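Local coordinates for protein amidohydrolase (PDB 4F0L) that probably acts as a metal-dependent deaminase of the amidohydrolase superfamily, with an iron(III) ion held at the metal site of its barrel, at residues S55-G60 with D385-G390; V29-A34 with A393-L398; H216-V221 with V261-D266; F167-G172 with P223-S228. One frame throughout, in Å; residues are numbered along the deposited sequence.

Interaction 1 of 4, residues S55-G60 with D385-G390; sequences SVVVAG and DGLKKG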
loop_
_atom_site.group_PDB
_atom_site.type_symbol
_atom_site.label_atom_id
_atom_site.label_comp_id
_atom_site.label_asym_id
_atom_site.label_seq_id
_atom_site.Cartn_x
_atom_site.Cartn_y
_atom_site.Cartn_z
ATOM N N SER B 55 -1.032 0.934 25.717
ATOM C CA SER B 55 0.196 0.192 25.476
ATOM C C SER B 55 1.250 1.016 24.782
ATOM O O SER B 55 2.375 1.058 25.257
ATOM C CB SER B 55 -0.089 -1.077 24.653
ATOM O OG SER B 55 -1.000 -1.890 25.382
ATOM N N VAL B 56 0.899 1.650 23.655
ATOM C CA VAL B 56 1.865 2.353 22.835
ATOM C C VAL B 56 1.246 3.641 22.314
ATOM O O VAL B 56 0.223 3.601 21.661
ATOM C CB VAL B 56 2.336 1.521 21.648
ATOM C CG1 VAL B 56 3.256 2.351 20.748
ATOM C CG2 VAL B 56 3.044 0.249 22.125
ATOM N N VAL B 57 1.866 4.778 22.640
ATOM C CA VAL B 57 1.344 6.123 22.308
ATOM C C VAL B 57 2.390 6.880 21.487
ATOM O O VAL B 57 3.590 6.843 21.792
ATOM C CB VAL B 57 0.962 6.932 23.561
ATOM C CG1 VAL B 57 0.653 8.389 23.198
ATOM C CG2 VAL B 57 -0.239 6.275 24.246
ATOM N N VAL B 58 1.924 7.461 20.394
ATOM C CA VAL B 58 2.728 8.245 19.475
ATOM C C VAL B 58 2.025 9.553 19.187
ATOM O O VAL B 58 0.832 9.702 19.448
ATOM C CB VAL B 58 3.003 7.504 18.136
ATOM C CG1 VAL B 58 3.791 6.203 18.386
ATOM C CG2 VAL B 58 1.734 7.210 17.362
ATOM N N ALA B 59 2.769 10.505 18.637
ATOM C CA ALA B 59 2.223 11.810 18.286
ATOM C C ALA B 59 1.178 11.678 17.183
ATOM O O ALA B 59 1.254 10.769 16.374
ATOM C CB ALA B 59 3.347 12.725 17.803
ATOM N N GLY B 60 0.222 12.607 17.180
ATOM C CA GLY B 60 -0.692 12.777 16.095
ATOM C C GLY B 60 0.019 13.286 14.859
ATOM O O GLY B 60 0.936 14.089 14.942
ATOM N N ASP B 385 3.691 21.885 18.627
ATOM C CA ASP B 385 2.930 20.657 18.817
ATOM C C ASP B 385 3.822 19.405 18.749
ATOM O O ASP B 385 5.006 19.466 18.371
ATOM C CB ASP B 385 1.811 20.558 17.784
ATOM C CG ASP B 385 0.546 21.311 18.193
ATOM O OD1 ASP B 385 0.412 21.783 19.352
ATOM O OD2 ASP B 385 -0.339 21.383 17.325
ATOM N N GLY B 386 3.235 18.281 19.131
ATOM C CA GLY B 386 3.989 17.055 19.390
ATOM C C GLY B 386 3.718 16.515 20.788
ATOM O O GLY B 386 2.878 17.055 21.525
ATOM N N LEU B 387 4.442 15.456 21.160
ATOM C CA LEU B 387 4.364 14.907 22.516
ATOM C C LEU B 387 5.299 15.667 23.426
ATOM O O LEU B 387 6.334 15.165 23.825
ATOM C CB LEU B 387 4.689 13.401 22.530
ATOM C CG LEU B 387 3.575 12.476 22.080
ATOM C CD1 LEU B 387 4.019 11.026 22.207
ATOM C CD2 LEU B 387 2.329 12.707 22.935
ATOM N N LYS B 388 4.927 16.906 23.713
ATOM C CA LYS B 388 5.727 17.835 24.506
ATOM C C LYS B 388 4.800 18.570 25.447
ATOM O O LYS B 388 3.638 18.843 25.126
ATOM C CB LYS B 388 6.342 18.955 23.643
ATOM C CG LYS B 388 7.127 18.541 22.399
ATOM C CD LYS B 388 7.216 19.789 21.530
ATOM C CE LYS B 388 7.782 19.541 20.177
ATOM N NZ LYS B 388 7.338 20.661 19.295
ATOM N N LYS B 389 5.362 18.987 26.573
ATOM C CA LYS B 389 4.655 19.875 27.483
ATOM C C LYS B 389 4.260 21.153 26.741
ATOM O O LYS B 389 5.040 21.688 25.954
ATOM C CB LYS B 389 5.528 20.126 28.729
ATOM C CG LYS B 389 5.951 18.806 29.422
ATOM C CD LYS B 389 7.069 18.787 30.502
ATOM C CE LYS B 389 6.555 18.780 31.983
ATOM N NZ LYS B 389 6.516 17.504 32.853
ATOM N N GLY B 390 3.014 21.597 26.940
ATOM C CA GLY B 390 2.505 22.782 26.281
ATOM C C GLY B 390 1.989 22.608 24.871
ATOM O O GLY B 390 1.419 23.539 24.322
#
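The flat group here is the peptide unit joining Val58 to Ala59, and one face of it is covered by the side chain of Leu387. Leu387 CD1 stands almost directly above the amide, 3.9 Å from Val58 C and 3.8 Å from Ala59 N, so that a methyl caps the face of the amide rather than its rim. At the edge of the same unit the Val58 carbonyl is engaged by the backbone of Val396, in the neighbouring strand 395-399. Two apolar side chains flank the methyl-covered amide: Ala59 CB is 4.3 Å from Leu387 CG, and Val57 CG1 reaches Leu387 CD1 at 4.4 Å. Leu387 extends this far because its CG is turned away from its own carbonyl carbon (chi1 -79°) and CD1 continues the chain outward. The residue is the centre of an inverse gamma turn, closed by a weak bond from Lys388 N to Gly386 O. The loop is braced further by Lys388 NZ, which donates to Asp385 O at 2.8 Å from above the carbonyl plane. Beyond this pair, Leu387 also touches Phe395, and Ala59 packs on Val373 of helix 364-379. No hydrogen bond joins the two segments. An apolar methyl over a peptide face, with Val57 and Ala59 beside it, implies cohesion by dispersion and solvent exclusion, while polar bonds act within the loop or between the strand and its neighbours.

Interaction 2 of 4, residues V29-A34 with A393-L398; sequences VRIGIA and ADFVSL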
loop_
_atom_site.group_PDB
_atom_site.type_symbol
_atom_site.label_atom_id
_atom_site.label_comp_id
_atom_site.label_asym_id
_atom_site.label_seq_id
_atom_site.Cartn_x
_atom_site.Cartn_y
_atom_site.Cartn_z
ATOM N N VAL B 29 5.069 6.056 30.732
ATOM C CA VAL B 29 4.979 7.502 30.528
ATOM C C VAL B 29 3.586 7.975 30.936
ATOM O O VAL B 29 2.568 7.484 30.426
ATOM C CB VAL B 29 5.250 7.847 29.035
ATOM C CG1 VAL B 29 5.223 9.358 28.759
ATOM C CG2 VAL B 29 6.610 7.292 28.594
ATOM N N ARG B 30 3.531 8.910 31.886
ATOM C CA ARG B 30 2.271 9.480 32.311
ATOM C C ARG B 30 2.076 10.827 31.609
ATOM O O ARG B 30 2.893 11.721 31.759
ATOM C CB ARG B 30 2.299 9.659 33.812
ATOM C CG ARG B 30 0.961 9.735 34.440
ATOM C CD ARG B 30 1.065 9.393 35.931
ATOM N NE ARG B 30 -0.259 9.590 36.483
ATOM C CZ ARG B 30 -0.611 10.525 37.357
ATOM N NH1 ARG B 30 0.273 11.367 37.854
ATOM N NH2 ARG B 30 -1.872 10.598 37.748
ATOM N N ILE B 31 1.029 10.944 30.790
ATOM C CA ILE B 31 0.775 12.173 30.048
ATOM C C ILE B 31 -0.421 12.854 30.677
ATOM O O ILE B 31 -1.508 12.282 30.704
ATOM C CB ILE B 31 0.462 11.902 28.574
ATOM C CG1 ILE B 31 1.577 11.084 27.918
ATOM C CG2 ILE B 31 0.277 13.206 27.826
ATOM C CD1 ILE B 31 1.183 10.593 26.537
ATOM N N GLY B 32 -0.215 14.067 31.199
ATOM C CA GLY B 32 -1.320 14.829 31.804
ATOM C C GLY B 32 -1.913 15.769 30.763
ATOM O O GLY B 32 -1.170 16.354 29.990
ATOM N N ILE B 33 -3.235 15.902 30.777
ATOM C CA ILE B 33 -3.984 16.738 29.875
ATOM C C ILE B 33 -4.877 17.663 30.665
ATOM O O ILE B 33 -5.527 17.219 31.595
ATOM C CB ILE B 33 -4.931 15.876 29.016
ATOM C CG1 ILE B 33 -4.148 14.846 28.263
ATOM C CG2 ILE B 33 -5.749 16.735 28.047
ATOM C CD1 ILE B 33 -5.095 13.718 27.835
ATOM N N ALA B 34 -4.865 18.953 30.306
ATOM C CA ALA B 34 -5.626 19.996 30.939
ATOM C C ALA B 34 -5.964 21.098 29.928
ATOM O O ALA B 34 -5.088 21.669 29.254
ATOM C CB ALA B 34 -4.842 20.584 32.103
ATOM N N ALA B 393 -3.031 18.473 23.137
ATOM C CA ALA B 393 -3.103 17.047 23.497
ATOM C C ALA B 393 -3.634 16.237 22.311
ATOM O O ALA B 393 -4.770 15.784 22.310
ATOM C CB ALA B 393 -3.919 16.818 24.791
ATOM N N ASP B 394 -2.761 16.060 21.326
ATOM C CA ASP B 394 -3.049 15.369 20.080
ATOM C C ASP B 394 -2.127 14.142 19.982
ATOM O O ASP B 394 -0.911 14.278 19.800
ATOM C CB ASP B 394 -2.758 16.275 18.869
ATOM C CG ASP B 394 -3.565 17.561 18.850
ATOM O OD1 ASP B 394 -4.361 17.853 19.769
ATOM O OD2 ASP B 394 -3.396 18.321 17.878
ATOM N N PHE B 395 -2.687 12.941 20.073
ATOM C CA PHE B 395 -1.854 11.767 20.008
ATOM C C PHE B 395 -2.701 10.543 19.728
ATOM O O PHE B 395 -3.948 10.642 19.643
ATOM C CB PHE B 395 -0.979 11.619 21.272
ATOM C CG PHE B 395 -1.715 11.831 22.551
ATOM C CD1 PHE B 395 -2.534 10.849 23.057
ATOM C CD2 PHE B 395 -1.621 13.044 23.233
ATOM C CE1 PHE B 395 -3.223 11.047 24.242
ATOM C CE2 PHE B 395 -2.301 13.229 24.410
ATOM C CZ PHE B 395 -3.106 12.239 24.914
ATOM N N VAL B 396 -2.006 9.419 19.512
ATOM C CA VAL B 396 -2.573 8.196 18.942
ATOM C C VAL B 396 -2.057 6.963 19.726
ATOM O O VAL B 396 -0.860 6.889 20.047
ATOM C CB VAL B 396 -2.151 8.058 17.446
ATOM C CG1 VAL B 396 -2.664 6.768 16.797
ATOM C CG2 VAL B 396 -2.595 9.281 16.616
ATOM N N SER B 397 -2.953 6.008 20.068
ATOM C CA SER B 397 -2.482 4.731 20.596
ATOM C C SER B 397 -2.599 3.660 19.512
ATOM O O SER B 397 -3.497 3.707 18.668
ATOM C CB SER B 397 -3.204 4.318 21.853
ATOM O OG SER B 397 -4.544 3.929 21.581
ATOM N N LEU B 398 -1.649 2.729 19.519
ATOM C CA LEU B 398 -1.591 1.710 18.524
ATOM C C LEU B 398 -2.031 0.376 19.112
ATOM O O LEU B 398 -1.637 0.035 20.228
ATOM C CB LEU B 398 -0.174 1.601 17.946
ATOM C CG LEU B 398 0.326 2.842 17.194
ATOM C CD1 LEU B 398 1.795 2.682 16.860
ATOM C CD2 LEU B 398 -0.462 3.140 15.902
#
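Ile33 overlaps two residues at once, its branches dividing the work. Its CG2 methyl meets Ala393 CB at 3.7 Å, while CD1, at the end of the longer branch, comes up to Phe395 CZ at 3.8 Å. The approach to the phenyl group is at the edge and in the plane of the ring, with the two side chains coming from opposite directions, so that the methyl abuts the far end of the aromatic instead of riding on a face. The split follows from the first torsion of Ile33 (chi1 -57°), which sets CG1 beside the backbone N and CG2 anti to it. Phe395 CG stands between the backbone N and the carbonyl carbon (chi1 46°), and the ring projects toward the isoleucines. Two residues before Ile33, Ile31 adds a looser touch, its CG2 lying 4.3 Å from Phe395 CE2. Everything across this interface is apolar and buried, as expected where two sheets are packed against each other. Strand 29-34 runs between strands 37-42 and 12-16 in one sheet; strand 395-399 lies between strands 56-66 and 422-428 in the other. Segments from early and late in the chain meeting in a small beta domain beside the barrel are a known feature of amidohydrolases. Around the contact, Ile38 of strand 37-42 touches both Ile31 and Ala393, Val57 of strand 56-66 touches Ile31 and Phe395, and Trp427 of strand 422-428 meets the Phe395 ring.

Interaction 3 of 4, residues H216-V221 with V261-D266; sequences HSLRAV and VEWLLD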
loop_
_atom_site.group_PDB
_atom_site.type_symbol
_atom_site.label_atom_id
_atom_site.label_comp_id
_atom_site.label_asym_id
_atom_site.label_seq_id
_atom_site.Cartn_x
_atom_site.Cartn_y
_atom_site.Cartn_z
ATOM N N HIS B 216 -2.003 28.723 -5.833
ATOM C CA HIS B 216 -2.184 27.357 -6.354
ATOM C C HIS B 216 -0.914 26.734 -6.884
ATOM O O HIS B 216 -0.533 25.628 -6.496
ATOM C CB HIS B 216 -3.229 27.335 -7.441
ATOM C CG HIS B 216 -3.480 25.971 -7.983
ATOM N ND1 HIS B 216 -2.845 25.496 -9.085
ATOM C CD2 HIS B 216 -4.289 24.948 -7.516
ATOM C CE1 HIS B 216 -3.249 24.225 -9.316
ATOM N NE2 HIS B 216 -4.129 23.889 -8.357
ATOM N N SER B 217 -0.253 27.464 -7.764
ATOM C CA SER B 217 0.942 26.983 -8.475
ATOM C C SER B 217 1.503 28.144 -9.250
ATOM O O SER B 217 0.838 29.195 -9.385
ATOM C CB SER B 217 0.577 25.884 -9.468
ATOM O OG SER B 217 -0.236 26.430 -10.484
ATOM N N LEU B 218 2.686 27.957 -9.810
ATOM C CA LEU B 218 3.297 29.028 -10.573
ATOM C C LEU B 218 2.540 29.331 -11.865
ATOM O O LEU B 218 2.584 30.451 -12.355
ATOM C CB LEU B 218 4.770 28.732 -10.852
ATOM C CG LEU B 218 5.651 28.663 -9.588
ATOM C CD1 LEU B 218 7.064 28.229 -9.959
ATOM C CD2 LEU B 218 5.643 29.974 -8.806
ATOM N N ARG B 219 1.843 28.334 -12.405
ATOM C CA ARG B 219 1.028 28.523 -13.619
ATOM C C ARG B 219 -0.169 29.397 -13.348
ATOM O O ARG B 219 -0.636 30.135 -14.220
ATOM C CB ARG B 219 0.413 27.194 -14.102
ATOM C CG ARG B 219 1.350 26.203 -14.716
ATOM C CD ARG B 219 0.505 25.158 -15.436
ATOM N NE ARG B 219 1.361 24.025 -15.768
ATOM C CZ ARG B 219 2.055 23.902 -16.898
ATOM N NH1 ARG B 219 1.961 24.800 -17.884
ATOM N NH2 ARG B 219 2.834 22.845 -17.052
ATOM N N ALA B 220 -0.720 29.234 -12.154
ATOM C CA ALA B 220 -2.044 29.732 -11.849
ATOM C C ALA B 220 -1.988 31.147 -11.292
ATOM O O ALA B 220 -3.021 31.793 -11.152
ATOM C CB ALA B 220 -2.783 28.782 -10.917
ATOM N N VAL B 221 -0.786 31.642 -11.019
ATOM C CA VAL B 221 -0.615 32.914 -10.334
ATOM C C VAL B 221 0.522 33.654 -11.006
ATOM O O VAL B 221 1.519 33.024 -11.379
ATOM C CB VAL B 221 -0.297 32.671 -8.836
ATOM C CG1 VAL B 221 -0.230 33.988 -8.081
ATOM C CG2 VAL B 221 -1.337 31.764 -8.161
ATOM N N VAL B 261 11.185 25.299 -8.661
ATOM C CA VAL B 261 11.591 25.555 -7.274
ATOM C C VAL B 261 12.661 26.657 -7.313
ATOM O O VAL B 261 12.617 27.604 -6.560
ATOM C CB VAL B 261 12.104 24.285 -6.549
ATOM C CG1 VAL B 261 12.735 24.666 -5.209
ATOM C CG2 VAL B 261 10.966 23.258 -6.396
ATOM N N GLU B 262 13.595 26.536 -8.233
ATOM C CA GLU B 262 14.619 27.545 -8.426
ATOM C C GLU B 262 14.003 28.940 -8.616
ATOM O O GLU B 262 14.418 29.921 -7.998
ATOM C CB GLU B 262 15.444 27.132 -9.664
ATOM C CG GLU B 262 16.528 28.094 -10.067
ATOM C CD GLU B 262 17.125 27.802 -11.419
ATOM O OE1 GLU B 262 16.562 27.026 -12.229
ATOM O OE2 GLU B 262 18.187 28.387 -11.665
ATOM N N TRP B 263 12.990 29.022 -9.459
ATOM C CA TRP B 263 12.363 30.299 -9.718
ATOM C C TRP B 263 11.759 30.850 -8.453
ATOM O O TRP B 263 11.982 32.022 -8.088
ATOM C CB TRP B 263 11.327 30.132 -10.799
ATOM C CG TRP B 263 10.778 31.446 -11.205
ATOM C CD1 TRP B 263 11.153 32.227 -12.294
ATOM C CD2 TRP B 263 9.761 32.217 -10.505
ATOM N NE1 TRP B 263 10.439 33.394 -12.309
ATOM C CE2 TRP B 263 9.597 33.451 -11.261
ATOM C CE3 TRP B 263 9.001 32.018 -9.367
ATOM C CZ2 TRP B 263 8.699 34.419 -10.883
ATOM C CZ3 TRP B 263 8.105 33.010 -8.990
ATOM C CH2 TRP B 263 7.964 34.184 -9.730
ATOM N N LEU B 264 11.036 29.988 -7.730
ATOM C CA LEU B 264 10.432 30.387 -6.485
ATOM C C LEU B 264 11.491 30.867 -5.459
ATOM O O LEU B 264 11.318 31.902 -4.812
ATOM C CB LEU B 264 9.582 29.236 -5.924
ATOM C CG LEU B 264 8.663 29.587 -4.752
ATOM C CD1 LEU B 264 7.631 30.614 -5.194
ATOM C CD2 LEU B 264 7.971 28.324 -4.216
ATOM N N LEU B 265 12.576 30.116 -5.299
ATOM C CA LEU B 265 13.607 30.490 -4.315
ATOM C C LEU B 265 14.277 31.827 -4.684
ATOM O O LEU B 265 14.669 32.585 -3.805
ATOM C CB LEU B 265 14.661 29.396 -4.181
ATOM C CG LEU B 265 14.150 28.056 -3.634
ATOM C CD1 LEU B 265 15.287 27.051 -3.561
ATOM C CD2 LEU B 265 13.499 28.286 -2.270
ATOM N N ASP B 266 14.375 32.109 -5.981
ATOM C CA ASP B 266 14.980 33.362 -6.454
ATOM C C ASP B 266 14.059 34.572 -6.343
ATOM O O ASP B 266 14.557 35.706 -6.260
ATOM C CB ASP B 266 15.412 33.259 -7.924
ATOM C CG ASP B 266 16.628 32.366 -8.131
ATOM O OD1 ASP B 266 17.249 31.931 -7.139
ATOM O OD2 ASP B 266 16.983 32.117 -9.298
#
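The beta-alpha loop between barrel strand 210-215 and helix 223-229 packs here against helix 260-267, on the side of the TIM barrel near the metal site. A single side chain, Leu218, bridges the gap. Its CD2 methyl touches the six-membered ring of Trp263, 3.9 Å from CZ3 and 4.0 Å from CE3, and the same methyl lies 4.2 Å from Leu264 CD1. Leu218 and Trp263 cross obliquely, so the methyl approaches the CE3-CZ3 side of the six-membered ring at a slant. Both helix residues send their side chains the same way at the first step, with CG anti to the backbone N (chi1 -173° in Trp263, -169° in Leu264), and together they offer Leu218 an aromatic and an aliphatic surface. The loop carrying Leu218 is shaped by an ST motif: Ser217 OG accepts from Ala220 N at 3.3 Å, and Ala220 N also bonds to Ser217 O. That hydroxyl has a second partner, His216 ND1, at 3.1 Å, and the His216 ring in turn meets His241, a ligand of the iron ion, edge to face. The contact itself lies farther out: the side chain of Leu218 is about 8 Å from that of His241. The side chain of Leu218 is about 14 Å from the bound iron(III) ion. Among the neighbouring elements, Leu218 and Leu264 both rest on Ile240 of strand 238-242, while Trp263 and Leu264 touch Leu226 of helix 223-229. Trp263 also stacks on His267 and meets Trp255 of helix 246-256.

Interaction 4 of 4, residues F167-G172 with P223-S228; sequences FYAHSG and PDELDS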
loop_
_atom_site.group_PDB
_atom_site.type_symbol
_atom_site.label_atom_id
_atom_site.label_comp_id
_atom_site.label_asym_id
_atom_site.label_seq_id
_atom_site.Cartn_x
_atom_site.Cartn_y
_atom_site.Cartn_z
ATOM N N PHE B 167 -5.366 30.785 -3.831
ATOM C CA PHE B 167 -5.423 31.855 -4.795
ATOM C C PHE B 167 -5.129 31.262 -6.155
ATOM O O PHE B 167 -4.078 30.645 -6.349
ATOM C CB PHE B 167 -4.429 32.988 -4.501
ATOM C CG PHE B 167 -4.509 34.078 -5.529
ATOM C CD1 PHE B 167 -5.517 35.021 -5.468
ATOM C CD2 PHE B 167 -3.677 34.056 -6.634
ATOM C CE1 PHE B 167 -5.650 35.987 -6.450
ATOM C CE2 PHE B 167 -3.800 35.001 -7.626
ATOM C CZ PHE B 167 -4.792 35.976 -7.531
ATOM N N TYR B 168 -6.042 31.490 -7.094
ATOM C CA TYR B 168 -5.987 30.921 -8.453
ATOM C C TYR B 168 -6.596 31.926 -9.427
ATOM O O TYR B 168 -7.733 32.345 -9.254
ATOM C CB TYR B 168 -6.826 29.645 -8.471
ATOM C CG TYR B 168 -6.633 28.685 -9.631
ATOM C CD1 TYR B 168 -6.807 29.072 -10.952
ATOM C CD2 TYR B 168 -6.332 27.360 -9.385
ATOM C CE1 TYR B 168 -6.643 28.170 -11.998
ATOM C CE2 TYR B 168 -6.169 26.470 -10.416
ATOM C CZ TYR B 168 -6.319 26.888 -11.705
ATOM O OH TYR B 168 -6.163 25.953 -12.690
ATOM N N ALA B 169 -5.846 32.318 -10.449
ATOM C CA ALA B 169 -6.335 33.332 -11.397
ATOM C C ALA B 169 -6.038 33.057 -12.883
ATOM O O ALA B 169 -6.564 33.755 -13.726
ATOM C CB ALA B 169 -5.775 34.693 -11.012
ATOM N N HIS B 170 -5.199 32.069 -13.194
ATOM C CA HIS B 170 -4.696 31.864 -14.557
ATOM C C HIS B 170 -4.523 30.417 -14.917
ATOM O O HIS B 170 -4.363 29.545 -14.042
ATOM C CB HIS B 170 -3.374 32.599 -14.705
ATOM C CG HIS B 170 -3.483 34.043 -14.351
ATOM N ND1 HIS B 170 -4.059 34.937 -15.162
ATOM C CD2 HIS B 170 -3.160 34.720 -13.190
ATOM C CE1 HIS B 170 -4.066 36.122 -14.584
ATOM N NE2 HIS B 170 -3.527 35.991 -13.363
ATOM N N SER B 171 -4.590 30.151 -16.213
ATOM C CA SER B 171 -4.512 28.803 -16.725
ATOM C C SER B 171 -3.127 28.462 -17.292
ATOM O O SER B 171 -2.959 27.403 -17.847
ATOM C CB SER B 171 -5.560 28.606 -17.820
ATOM O OG SER B 171 -5.235 29.427 -18.940
ATOM N N GLY B 172 -2.148 29.349 -17.154
ATOM C CA GLY B 172 -0.804 29.059 -17.669
ATOM C C GLY B 172 0.233 30.108 -17.348
ATOM O O GLY B 172 -0.140 31.237 -17.012
ATOM N N PRO B 223 3.664 36.619 -10.857
ATOM C CA PRO B 223 4.576 37.101 -9.805
ATOM C C PRO B 223 4.014 38.221 -8.919
ATOM O O PRO B 223 4.178 38.178 -7.709
ATOM C CB PRO B 223 5.812 37.563 -10.590
ATOM C CG PRO B 223 5.815 36.659 -11.781
ATOM C CD PRO B 223 4.351 36.525 -12.161
ATOM N N ASP B 224 3.320 39.190 -9.506
ATOM C CA ASP B 224 2.709 40.277 -8.727
ATOM C C ASP B 224 1.614 39.764 -7.802
ATOM O O ASP B 224 1.498 40.196 -6.654
ATOM C CB ASP B 224 2.122 41.360 -9.665
ATOM C CG ASP B 224 3.198 42.128 -10.424
ATOM O OD1 ASP B 224 4.393 41.956 -10.113
ATOM O OD2 ASP B 224 2.860 42.944 -11.313
ATOM N N GLU B 225 0.796 38.844 -8.298
ATOM C CA GLU B 225 -0.274 38.300 -7.488
ATOM C C GLU B 225 0.320 37.480 -6.341
ATOM O O GLU B 225 -0.196 37.492 -5.237
ATOM C CB GLU B 225 -1.200 37.433 -8.318
ATOM C CG GLU B 225 -1.997 38.174 -9.398
ATOM C CD GLU B 225 -2.517 37.233 -10.482
ATOM O OE1 GLU B 225 -2.140 36.020 -10.499
ATOM O OE2 GLU B 225 -3.288 37.704 -11.339
ATOM N N LEU B 226 1.412 36.777 -6.619
ATOM C CA LEU B 226 2.081 35.985 -5.619
ATOM C C LEU B 226 2.583 36.864 -4.487
ATOM O O LEU B 226 2.432 36.509 -3.301
ATOM C CB LEU B 226 3.226 35.202 -6.265
ATOM C CG LEU B 226 4.006 34.210 -5.432
ATOM C CD1 LEU B 226 3.048 33.143 -4.933
ATOM C CD2 LEU B 226 5.138 33.607 -6.247
ATOM N N ASP B 227 3.167 38.015 -4.834
ATOM C CA ASP B 227 3.583 38.982 -3.815
ATOM C C ASP B 227 2.426 39.426 -2.919
ATOM O O ASP B 227 2.558 39.407 -1.700
ATOM C CB ASP B 227 4.221 40.234 -4.436
ATOM C CG ASP B 227 5.582 39.968 -5.044
ATOM O OD1 ASP B 227 6.267 39.012 -4.615
ATOM O OD2 ASP B 227 5.969 40.738 -5.952
ATOM N N SER B 228 1.312 39.829 -3.516
ATOM C CA SER B 228 0.161 40.287 -2.738
ATOM C C SER B 228 -0.393 39.224 -1.801
ATOM O O SER B 228 -0.629 39.492 -0.636
ATOM C CB SER B 228 -0.965 40.714 -3.648
ATOM O OG SER B 228 -0.489 41.672 -4.549
#
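The backbones of 167-172 and 223-228 stay well apart, with the closest CA atoms, those of Phe167 and Leu226, separated by 8.6 Å, and side chains alone span the interval. Glu225 does most of this, reaching out from the first turn of its helix with its chain extended beyond CG (chi2 160°). Its carboxylate meets the imidazole of His170 from the opposite direction: His170 NE2 donates to Glu225 OE2 over 2.7 Å, nearly straight at 168°. The acceptor uses its syn lone pair and lies in the plane of the imidazole, and the two flat groups are almost coplanar, 13° apart. On the other nitrogen of the ring, His170 ND1 bonds to the carbonyl of Ala176, which fixes the ring's rotation. Since both nitrogens face acceptors, the imidazole is probably protonated, the carboxylate favouring the positive charge. Glu225 OE1 takes another route, accepting from the backbone N of Thr222 just ahead of the helix. The same oxygen lies 3.5 Å from Phe167 CE2, at the edge of that ring and close to its plane, with the C-H of CE2 the nearest. Closer to the helix, Glu225 CB packs on Phe167 CE2 at 3.6 Å, while Ala169 CB only brushes the carboxylate, at 3.9 Å from Glu225 OE1. The contact thus joins the loop leaving strand 160-167 to the start of helix 223-229. Phe167 also touches Val221 and pairs through its backbone with Ala214 and His216, and on another flank of the helix Pro223 packs on Trp263 of helix 260-267.

How the interactions relate
The four contacts form two pairs on opposite sides of the chain's centre. Interactions 1 and 2 share one sheet: strands 56-66 and 395-399 are neighbours, tied by backbone bonds such as the probable one from Leu398 N to Val56 O, and Phe395 borders both contacts. Interactions 3 and 4 likewise meet, His216 N lying 2.9 Å from Phe167 O, and their segments alternate along the chain. Both also bear on helix 223-229, directly in interaction 4 and through Leu226 in interaction 3. The chemistry differs with burial. Interactions 1, 2 and 3 are buried and lack hydrogen bonds across their segments, whereas interaction 4, only partly buried, relies on a carboxylate and a hydrogen bond.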